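Long-range contacts in putative superoxide reductase (Thermotoga maritima, PDB 3QZB), which probably reduces superoxide to hydrogen peroxide at a mononuclear iron centre, with electrons delivered by rubredoxin: residues His29-Glu34 / Ala123-Asn128; His63-Ile68 / Tyr86-His91. All coordinates share one frame; numbering follows the deposited sequence.

Interaction 1. Residues His29-Glu34 / Ala123-Asn128; sequences HVPVIE and ALSYCN. With FE (Fe (III) ion), chain B.
H29 and C127 meet through the iron (III) ion, which H29 NE2 binds at 2.2 Å and C127 SG at 2.3 Å. The thiolate sulfur sits at the edge of the imidazole, near its plane, 3.8 Å from NE2. With SG anti to the backbone N (chi1 175°), C127 turns its sulfur to the metal. H57, H63 and H130 complete the site, the four-histidine, one-cysteine iron centre of superoxide reductases. H29 ND1, on the far side of the ring from the metal, is hydrogen-bonded to E27, which fixes the ring's rotation, and W133 stacks on the ring. A water bridges the H29 carbonyl and the S125 hydroxyl, donating to H29 O at 2.7 Å and bonding S125 OG. Here the strands 31-34 and 119-127 belong to different sheets of the immunoglobulin-like sandwich; their short segments run at 147°, 7.3 Å apart at closest approach. The rest is van der Waals contact. The P31 ring lies against the S125 hydroxyl, with CG 3.5 Å from OG, and CG makes apolar contact with A123 CB at 4.1 Å. Further along, the apolar I33 branch CG1-CD1 reaches A123 CB, CG1 at 3.8 Å, while V49 also touches A123.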
ATOM      1  N   HIS A  29       9.795   2.516  19.443  1.00  7.37           N
ATOM      2  CA  HIS A  29       8.936   2.756  18.318  1.00  6.11           C
ATOM      3  C   HIS A  29       9.353   3.912  17.416  1.00  6.72           C
ATOM      4  O   HIS A  29       8.780   4.053  16.331  1.00  7.81           O
ATOM      5  CB  HIS A  29       7.510   3.004  18.790  1.00  7.44           C
ATOM      6  CG  HIS A  29       6.809   1.803  19.300  1.00  6.77           C
ATOM      7  ND1 HIS A  29       6.689   1.499  20.642  1.00  8.02           N
ATOM      8  CD2 HIS A  29       6.243   0.789  18.622  1.00  6.16           C
ATOM      9  CE1 HIS A  29       6.018   0.352  20.727  1.00  7.47           C
ATOM     10  NE2 HIS A  29       5.768  -0.116  19.517  1.00  6.79           N
ATOM     11  N   VAL A  30      10.317   4.717  17.810  1.00  8.11           N
ATOM     12  CA  VAL A  30      10.627   5.920  17.033  1.00  8.22           C
ATOM     13  C   VAL A  30      11.268   5.510  15.694  1.00  8.24           C
ATOM     14  O   VAL A  30      12.277   4.779  15.664  1.00  9.13           O
ATOM     15  CB  VAL A  30      11.573   6.841  17.800  1.00  9.73           C
ATOM     16  CG1 VAL A  30      11.971   8.012  16.897  1.00 12.60           C
ATOM     17  CG2 VAL A  30      10.928   7.291  19.139  1.00 12.20           C
ATOM     18  N   PRO A  31      10.747   6.026  14.559  1.00  7.27           N
ATOM     19  CA  PRO A  31      11.418   5.740  13.265  1.00  7.73           C
ATOM     20  C   PRO A  31      12.617   6.671  13.142  1.00  9.31           C
ATOM     21  O   PRO A  31      12.459   7.886  13.256  1.00 14.41           O
ATOM     22  CB  PRO A  31      10.319   6.007  12.247  1.00  7.85           C
ATOM     23  CG  PRO A  31       9.467   7.061  12.865  1.00  8.78           C
ATOM     24  CD  PRO A  31       9.483   6.758  14.377  1.00  7.18           C
ATOM     25  N   VAL A  32      13.794   6.110  12.947  1.00  6.45           N
ATOM     26  CA  VAL A  32      15.024   6.862  12.911  1.00  6.98           C
ATOM     27  C   VAL A  32      15.497   7.054  11.465  1.00  6.81           C
ATOM     28  O   VAL A  32      15.651   6.077  10.737  1.00  6.94           O
ATOM     29  CB  VAL A  32      16.130   6.204  13.736  1.00  7.94           C
ATOM     30  CG1 VAL A  32      17.435   7.021  13.630  1.00  9.47           C
ATOM     31  CG2 VAL A  32      15.666   6.066  15.209  1.00 10.99           C
ATOM     32  N   ILE A  33      15.633   8.317  11.063  1.00  7.57           N
ATOM     33  CA  ILE A  33      16.050   8.703   9.711  1.00  7.14           C
ATOM     34  C   ILE A  33      17.575   8.804   9.645  1.00  7.19           C
ATOM     35  O   ILE A  33      18.184   9.447  10.523  1.00  9.08           O
ATOM     36  CB  ILE A  33      15.468  10.077   9.361  1.00  8.07           C
ATOM     37  CG1 ILE A  33      13.929  10.036   9.302  1.00  8.39           C
ATOM     38  CG2 ILE A  33      16.006  10.529   7.965  1.00  8.76           C
ATOM     39  CD1 ILE A  33      13.274  11.401   9.425  1.00  9.54           C
ATOM     40  N   GLU A  34      18.166   8.207   8.625  1.00  7.20           N
ATOM     41  CA  GLU A  34      19.567   8.445   8.264  1.00  7.71           C
ATOM     42  C   GLU A  34      19.578   8.989   6.840  1.00  7.13           C
ATOM     43  O   GLU A  34      19.169   8.313   5.912  1.00  8.53           O
ATOM     44  CB  GLU A  34      20.344   7.167   8.328  1.00  9.17           C
ATOM     45  CG  GLU A  34      20.414   6.599   9.724  1.00 15.24           C
ATOM     46  CD  GLU A  34      21.065   5.228   9.741  1.00 20.79           C
ATOM     47  OE1 GLU A  34      22.319   5.156   9.657  1.00 28.29           O
ATOM     48  OE2 GLU A  34      20.365   4.211   9.832  1.00 21.07           O
ATOM     49  N   ALA A 123       9.355  11.010   8.663  1.00  6.39           N
ATOM     50  CA  ALA A 123       9.097   9.575   8.716  1.00  5.77           C
ATOM     51  C   ALA A 123       7.895   9.333   9.653  1.00  6.47           C
ATOM     52  O   ALA A 123       7.821   9.921  10.744  1.00  7.56           O
ATOM     53  CB  ALA A 123      10.318   8.829   9.249  1.00  7.46           C
ATOM     54  N   LEU A 124       7.000   8.477   9.179  1.00  5.78           N
ATOM     55  CA  LEU A 124       5.826   8.047   9.962  1.00  5.50           C
ATOM     56  C   LEU A 124       5.843   6.533   9.960  1.00  5.97           C
ATOM     57  O   LEU A 124       5.952   5.892   8.917  1.00  6.37           O
ATOM     58  CB  LEU A 124       4.568   8.553   9.303  1.00  6.10           C
ATOM     59  CG  LEU A 124       3.230   8.298  10.035  1.00  5.45           C
ATOM     60  CD1 LEU A 124       3.098   9.108  11.246  1.00  7.09           C
ATOM     61  CD2 LEU A 124       2.056   8.510   9.075  1.00  7.39           C
ATOM     62  N   SER A 125       5.701   5.922  11.145  1.00  5.52           N
ATOM     63  CA  SER A 125       5.655   4.467  11.225  1.00  6.31           C
ATOM     64  C   SER A 125       4.467   4.002  12.035  1.00  5.50           C
ATOM     65  O   SER A 125       3.916   4.787  12.842  1.00  6.05           O
ATOM     66  CB  SER A 125       6.960   3.919  11.795  1.00  6.63           C
ATOM     67  OG  SER A 125       7.208   4.433  13.068  1.00  7.76           O
ATOM     68  N   TYR A 126       4.085   2.756  11.850  1.00  5.38           N
ATOM     69  CA  TYR A 126       2.877   2.200  12.437  1.00  4.85           C
ATOM     70  C   TYR A 126       3.171   0.807  12.979  1.00  4.85           C
ATOM     71  O   TYR A 126       3.614  -0.067  12.256  1.00  5.47           O
ATOM     72  CB  TYR A 126       1.767   2.119  11.360  1.00  4.95           C
ATOM     73  CG  TYR A 126       0.474   1.550  11.885  1.00  5.38           C
ATOM     74  CD1 TYR A 126      -0.248   2.185  12.882  1.00  5.75           C
ATOM     75  CD2 TYR A 126       0.010   0.364  11.416  1.00  6.24           C
ATOM     76  CE1 TYR A 126      -1.396   1.600  13.404  1.00  5.94           C
ATOM     77  CE2 TYR A 126      -1.150  -0.239  11.922  1.00  5.98           C
ATOM     78  CZ  TYR A 126      -1.822   0.392  12.923  1.00  5.63           C
ATOM     79  OH  TYR A 126      -2.953  -0.187  13.504  1.00  6.63           O
ATOM     80  N   CYS A 127       2.855   0.636  14.275  1.00  5.90           N
ATOM     81  CA  CYS A 127       2.864  -0.656  14.963  1.00  5.24           C
ATOM     82  C   CYS A 127       1.452  -1.172  15.001  1.00  6.25           C
ATOM     83  O   CYS A 127       0.495  -0.419  15.130  1.00  6.29           O
ATOM     84  CB  CYS A 127       3.421  -0.441  16.369  1.00  6.04           C
ATOM     85  SG  CYS A 127       3.320  -1.995  17.335  1.00  6.12           S
ATOM     86  N   ASN A 128       1.306  -2.474  14.836  1.00  5.42           N
ATOM     87  CA  ASN A 128      -0.048  -3.073  14.820  1.00  5.89           C
ATOM     88  C   ASN A 128      -0.805  -2.930  16.148  1.00  6.55           C
ATOM     89  O   ASN A 128      -2.035  -3.019  16.134  1.00  7.39           O
ATOM     90  CB  ASN A 128      -0.054  -4.510  14.336  1.00  5.84           C
ATOM     91  CG  ASN A 128       0.471  -5.491  15.346  1.00  6.20           C
ATOM     92  OD1 ASN A 128       1.347  -5.172  16.156  1.00  6.98           O
ATOM     93  ND2 ASN A 128      -0.029  -6.732  15.288  1.00  8.34           N
TER
HETATM   94 FE    FE B 132       4.803  -2.010  19.136  1.00  5.79          FE
HETATM   95  O   HOH W   1       6.820   2.641  15.106  1.00  8.25           O

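Interaction 2. Residues His63-Ile68 / Tyr86-His91; sequences HHIRWI and YEFNAH. With FE (Fe (III) ion), chain B.
The imidazoles of H64 and H91 stack face to face, centroids 3.5 Å apart and planes at 6°. In H64, CG stands between the backbone N and carbonyl carbon (chi1 53°), which swings the ring over H91. At the H64 edge R66 NE donates to NE2 at 3.0 Å, near both planes, while ND1 pairs with T60 O and H91 ND1 bonds N59; the R66 guanidinium also bonds N89 O and salt-bridges E93, both of a neighbouring subunit. The F88 ring has Y86 O over one face and I68 CG1 at its edge; CE2 meets I68 CD1 at 3.8 Å. The contact belongs to the antiparallel hairpin of strands 65-74 and 81-87; just before its first strand H63 NE2 binds the iron. In the hydrogen-bonded pair I68-Y86, I68 N donates to Y86 O at 3.0 Å and Y86 N to I68 O at 2.8 Å. Beyond the W67-E87 pair, F88 N donates almost straight (178°) to R66 O at 2.9 Å. That carbonyl also accepts a hydrogen bond from a water that donates to N89 OD1. N89 ND2 bonds the anti lone pair of E87 OE1 and E82 of a further subunit; E87 OE2 pairs with R85 of its own chain.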
ATOM      1  N   HIS A  63       2.535  -9.054  17.266  1.00  7.52           N
ATOM      2  CA  HIS A  63       3.047  -7.709  17.550  1.00  7.01           C
ATOM      3  C   HIS A  63       4.198  -7.423  16.600  1.00  6.61           C
ATOM      4  O   HIS A  63       5.261  -8.027  16.699  1.00  6.62           O
ATOM      5  CB  HIS A  63       3.524  -7.602  18.989  1.00  6.91           C
ATOM      6  CG  HIS A  63       4.040  -6.253  19.374  1.00  6.78           C
ATOM      7  ND1 HIS A  63       4.920  -6.095  20.412  1.00  7.64           N
ATOM      8  CD2 HIS A  63       3.859  -5.017  18.826  1.00  6.52           C
ATOM      9  CE1 HIS A  63       5.235  -4.805  20.501  1.00  7.67           C
ATOM     10  NE2 HIS A  63       4.599  -4.117  19.544  1.00  6.37           N
ATOM     11  N   HIS A  64       4.035  -6.406  15.750  1.00  5.96           N
ATOM     12  CA  HIS A  64       5.036  -6.082  14.748  1.00  6.23           C
ATOM     13  C   HIS A  64       4.820  -4.706  14.189  1.00  5.06           C
ATOM     14  O   HIS A  64       3.705  -4.171  14.206  1.00  6.10           O
ATOM     15  CB  HIS A  64       4.987  -7.134  13.605  1.00  5.81           C
ATOM     16  CG  HIS A  64       3.603  -7.323  13.022  1.00  6.01           C
ATOM     17  ND1 HIS A  64       2.819  -8.405  13.355  1.00  6.96           N
ATOM     18  CD2 HIS A  64       2.864  -6.585  12.167  1.00  5.76           C
ATOM     19  CE1 HIS A  64       1.665  -8.294  12.716  1.00  7.21           C
ATOM     20  NE2 HIS A  64       1.646  -7.186  12.022  1.00  7.05           N
ATOM     21  N   ILE A  65       5.891  -4.142  13.661  1.00  5.15           N
ATOM     22  CA  ILE A  65       5.783  -2.906  12.849  1.00  5.53           C
ATOM     23  C   ILE A  65       5.298  -3.241  11.457  1.00  5.25           C
ATOM     24  O   ILE A  65       5.828  -4.086  10.770  1.00  5.87           O
ATOM     25  CB  ILE A  65       7.156  -2.223  12.783  1.00  5.48           C
ATOM     26  CG1 ILE A  65       7.732  -1.940  14.183  1.00  6.38           C
ATOM     27  CG2 ILE A  65       7.076  -0.954  11.903  1.00  6.57           C
ATOM     28  CD1 ILE A  65       6.830  -1.112  15.056  1.00  7.68           C
ATOM     29  N   ARG A  66       4.219  -2.584  11.053  1.00  5.11           N
ATOM     30  CA  ARG A  66       3.572  -2.812   9.770  1.00  5.01           C
ATOM     31  C   ARG A  66       4.220  -2.049   8.602  1.00  4.56           C
ATOM     32  O   ARG A  66       4.290  -2.586   7.504  1.00  5.08           O
ATOM     33  CB  ARG A  66       2.116  -2.354   9.877  1.00  5.15           C
ATOM     34  CG  ARG A  66       1.220  -3.207  10.779  1.00  5.35           C
ATOM     35  CD  ARG A  66       0.751  -4.438  10.077  1.00  5.76           C
ATOM     36  NE  ARG A  66      -0.226  -5.222  10.825  1.00  6.26           N
ATOM     37  CZ  ARG A  66      -1.487  -4.898  10.968  1.00  6.66           C
ATOM     38  NH1 ARG A  66      -1.986  -3.813  10.421  1.00  7.59           N
ATOM     39  NH2 ARG A  66      -2.309  -5.691  11.670  1.00  7.36           N
ATOM     40  N   TRP A  67       4.605  -0.806   8.837  1.00  4.28           N
ATOM     41  CA  TRP A  67       5.101   0.063   7.755  1.00  4.98           C
ATOM     42  C   TRP A  67       5.828   1.248   8.278  1.00  4.58           C
ATOM     43  O   TRP A  67       5.671   1.674   9.411  1.00  5.10           O
ATOM     44  CB  TRP A  67       3.966   0.416   6.764  1.00  5.46           C
ATOM     45  CG  TRP A  67       2.709   1.042   7.311  1.00  4.39           C
ATOM     46  CD1 TRP A  67       1.507   0.409   7.432  1.00  5.06           C
ATOM     47  CD2 TRP A  67       2.479   2.388   7.834  1.00  4.63           C
ATOM     48  NE1 TRP A  67       0.544   1.254   7.876  1.00  4.86           N
ATOM     49  CE2 TRP A  67       1.099   2.481   8.141  1.00  4.88           C
ATOM     50  CE3 TRP A  67       3.267   3.512   8.048  1.00  5.26           C
ATOM     51  CZ2 TRP A  67       0.511   3.646   8.626  1.00  6.03           C
ATOM     52  CZ3 TRP A  67       2.692   4.656   8.529  1.00  5.60           C
ATOM     53  CH2 TRP A  67       1.326   4.722   8.801  1.00  5.80           C
ATOM     54  N   ILE A  68       6.596   1.839   7.341  1.00  4.88           N
ATOM     55  CA  ILE A  68       7.164   3.175   7.422  1.00  4.61           C
ATOM     56  C   ILE A  68       6.705   3.895   6.151  1.00  4.50           C
ATOM     57  O   ILE A  68       6.728   3.281   5.069  1.00  5.83           O
ATOM     58  CB  ILE A  68       8.688   3.104   7.453  1.00  5.56           C
ATOM     59  CG1 ILE A  68       9.187   2.602   8.812  1.00  5.90           C
ATOM     60  CG2 ILE A  68       9.322   4.477   7.091  1.00  7.17           C
ATOM     61  CD1 ILE A  68      10.609   2.069   8.770  1.00  7.09           C
ATOM     62  N   TYR A  86       6.324   1.882   2.698  1.00  5.13           N
ATOM     63  CA  TYR A  86       7.180   0.687   2.686  1.00  4.81           C
ATOM     64  C   TYR A  86       6.620  -0.283   3.737  1.00  4.92           C
ATOM     65  O   TYR A  86       6.684   0.002   4.943  1.00  5.38           O
ATOM     66  CB  TYR A  86       8.635   1.107   3.007  1.00  5.57           C
ATOM     67  CG  TYR A  86       9.097   2.307   2.190  1.00  5.13           C
ATOM     68  CD1 TYR A  86       9.488   2.142   0.854  1.00  5.56           C
ATOM     69  CD2 TYR A  86       9.019   3.581   2.705  1.00  5.19           C
ATOM     70  CE1 TYR A  86       9.821   3.276   0.049  1.00  6.02           C
ATOM     71  CE2 TYR A  86       9.363   4.677   1.912  1.00  5.68           C
ATOM     72  CZ  TYR A  86       9.739   4.541   0.616  1.00  6.16           C
ATOM     73  OH  TYR A  86      10.060   5.675  -0.104  1.00  6.94           O
ATOM     74  N   GLU A  87       6.025  -1.343   3.244  1.00  4.92           N
ATOM     75  CA  GLU A  87       5.297  -2.275   4.074  1.00  5.15           C
ATOM     76  C   GLU A  87       6.157  -3.493   4.383  1.00  4.73           C
ATOM     77  O   GLU A  87       6.780  -4.037   3.475  1.00  6.46           O
ATOM     78  CB  GLU A  87       4.009  -2.711   3.369  1.00  5.30           C
ATOM     79  CG  GLU A  87       3.055  -1.591   3.156  1.00  5.68           C
ATOM     80  CD  GLU A  87       1.747  -2.033   2.568  1.00  5.96           C
ATOM     81  OE1 GLU A  87       1.492  -3.228   2.372  1.00  7.02           O
ATOM     82  OE2 GLU A  87       0.929  -1.118   2.243  1.00  6.41           O
ATOM     83  N   PHE A  88       6.067  -3.949   5.620  1.00  5.28           N
ATOM     84  CA  PHE A  88       6.819  -5.096   6.148  1.00  5.30           C
ATOM     85  C   PHE A  88       5.772  -6.153   6.482  1.00  5.13           C
ATOM     86  O   PHE A  88       5.100  -5.973   7.523  1.00  6.49           O
ATOM     87  CB  PHE A  88       7.629  -4.664   7.365  1.00  5.79           C
ATOM     88  CG  PHE A  88       8.372  -3.371   7.126  1.00  6.08           C
ATOM     89  CD1 PHE A  88       9.318  -3.270   6.087  1.00  5.57           C
ATOM     90  CD2 PHE A  88       8.133  -2.264   7.891  1.00  6.11           C
ATOM     91  CE1 PHE A  88       9.955  -2.048   5.859  1.00  6.11           C
ATOM     92  CE2 PHE A  88       8.769  -1.072   7.614  1.00  7.14           C
ATOM     93  CZ  PHE A  88       9.684  -0.972   6.599  1.00  7.29           C
ATOM     94  N   ASN A  89       5.590  -7.145   5.608  1.00  5.04           N
ATOM     95  CA  ASN A  89       4.365  -7.898   5.617  1.00  6.07           C
ATOM     96  C   ASN A  89       4.463  -9.355   6.032  1.00  6.23           C
ATOM     97  O   ASN A  89       3.462 -10.062   6.033  1.00  8.37           O
ATOM     98  CB  ASN A  89       3.626  -7.757   4.292  1.00  5.61           C
ATOM     99  CG  ASN A  89       3.126  -6.341   4.061  1.00  4.98           C
ATOM    100  OD1 ASN A  89       3.034  -5.570   5.019  1.00  6.31           O
ATOM    101  ND2 ASN A  89       2.814  -5.986   2.806  1.00  6.42           N
ATOM    102  N   ALA A  90       5.662  -9.827   6.389  1.00  5.73           N
ATOM    103  CA  ALA A  90       5.844 -11.188   6.882  1.00  6.75           C
ATOM    104  C   ALA A  90       6.229 -11.138   8.344  1.00  6.21           C
ATOM    105  O   ALA A  90       7.162 -10.406   8.717  1.00  5.79           O
ATOM    106  CB  ALA A  90       6.915 -11.912   6.078  1.00  6.96           C
ATOM    107  N   HIS A  91       5.510 -11.898   9.172  1.00  6.23           N
ATOM    108  CA  HIS A  91       5.712 -11.880  10.616  1.00  6.54           C
ATOM    109  C   HIS A  91       5.613 -13.286  11.210  1.00  7.26           C
ATOM    110  O   HIS A  91       5.093 -13.440  12.314  1.00  7.77           O
ATOM    111  CB  HIS A  91       4.771 -10.912  11.331  1.00  8.15           C
ATOM    112  CG  HIS A  91       4.672  -9.595  10.642  1.00  6.67           C
ATOM    113  ND1 HIS A  91       5.664  -8.647  10.692  1.00  6.62           N
ATOM    114  CD2 HIS A  91       3.720  -9.119   9.834  1.00  8.94           C
ATOM    115  CE1 HIS A  91       5.309  -7.629   9.916  1.00  7.92           C
ATOM    116  NE2 HIS A  91       4.125  -7.890   9.406  1.00  8.48           N
TER
HETATM  117 FE    FE B 132       4.803  -2.010  19.136  1.00  5.79          FE
HETATM  118  O   HOH W   2       2.047  -3.166   5.965  1.00  8.99           O

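Both contacts are buried; the centre of interaction 1 is about 4 Å from the centre of the chain, that of interaction 2 about 11 Å, and the residues that make interaction 2 also engage other subunits, by salt bridges and hydrogen bonds. Interaction 1 spans the two sheets of the sandwich through metal, water and apolar contacts. Interaction 2 joins neighbouring strands of one sheet and runs on into the loops beside them, where the rings stack. Strands 119-127 and 65-74 adjoin in that sheet: Y126 O lies 2.9 Å from R66 N, and N128 OD1 3.0 Å from H64 N, both probable hydrogen bonds. In sequence, interaction 2 is nested inside interaction 1, and both supply ligands to one iron.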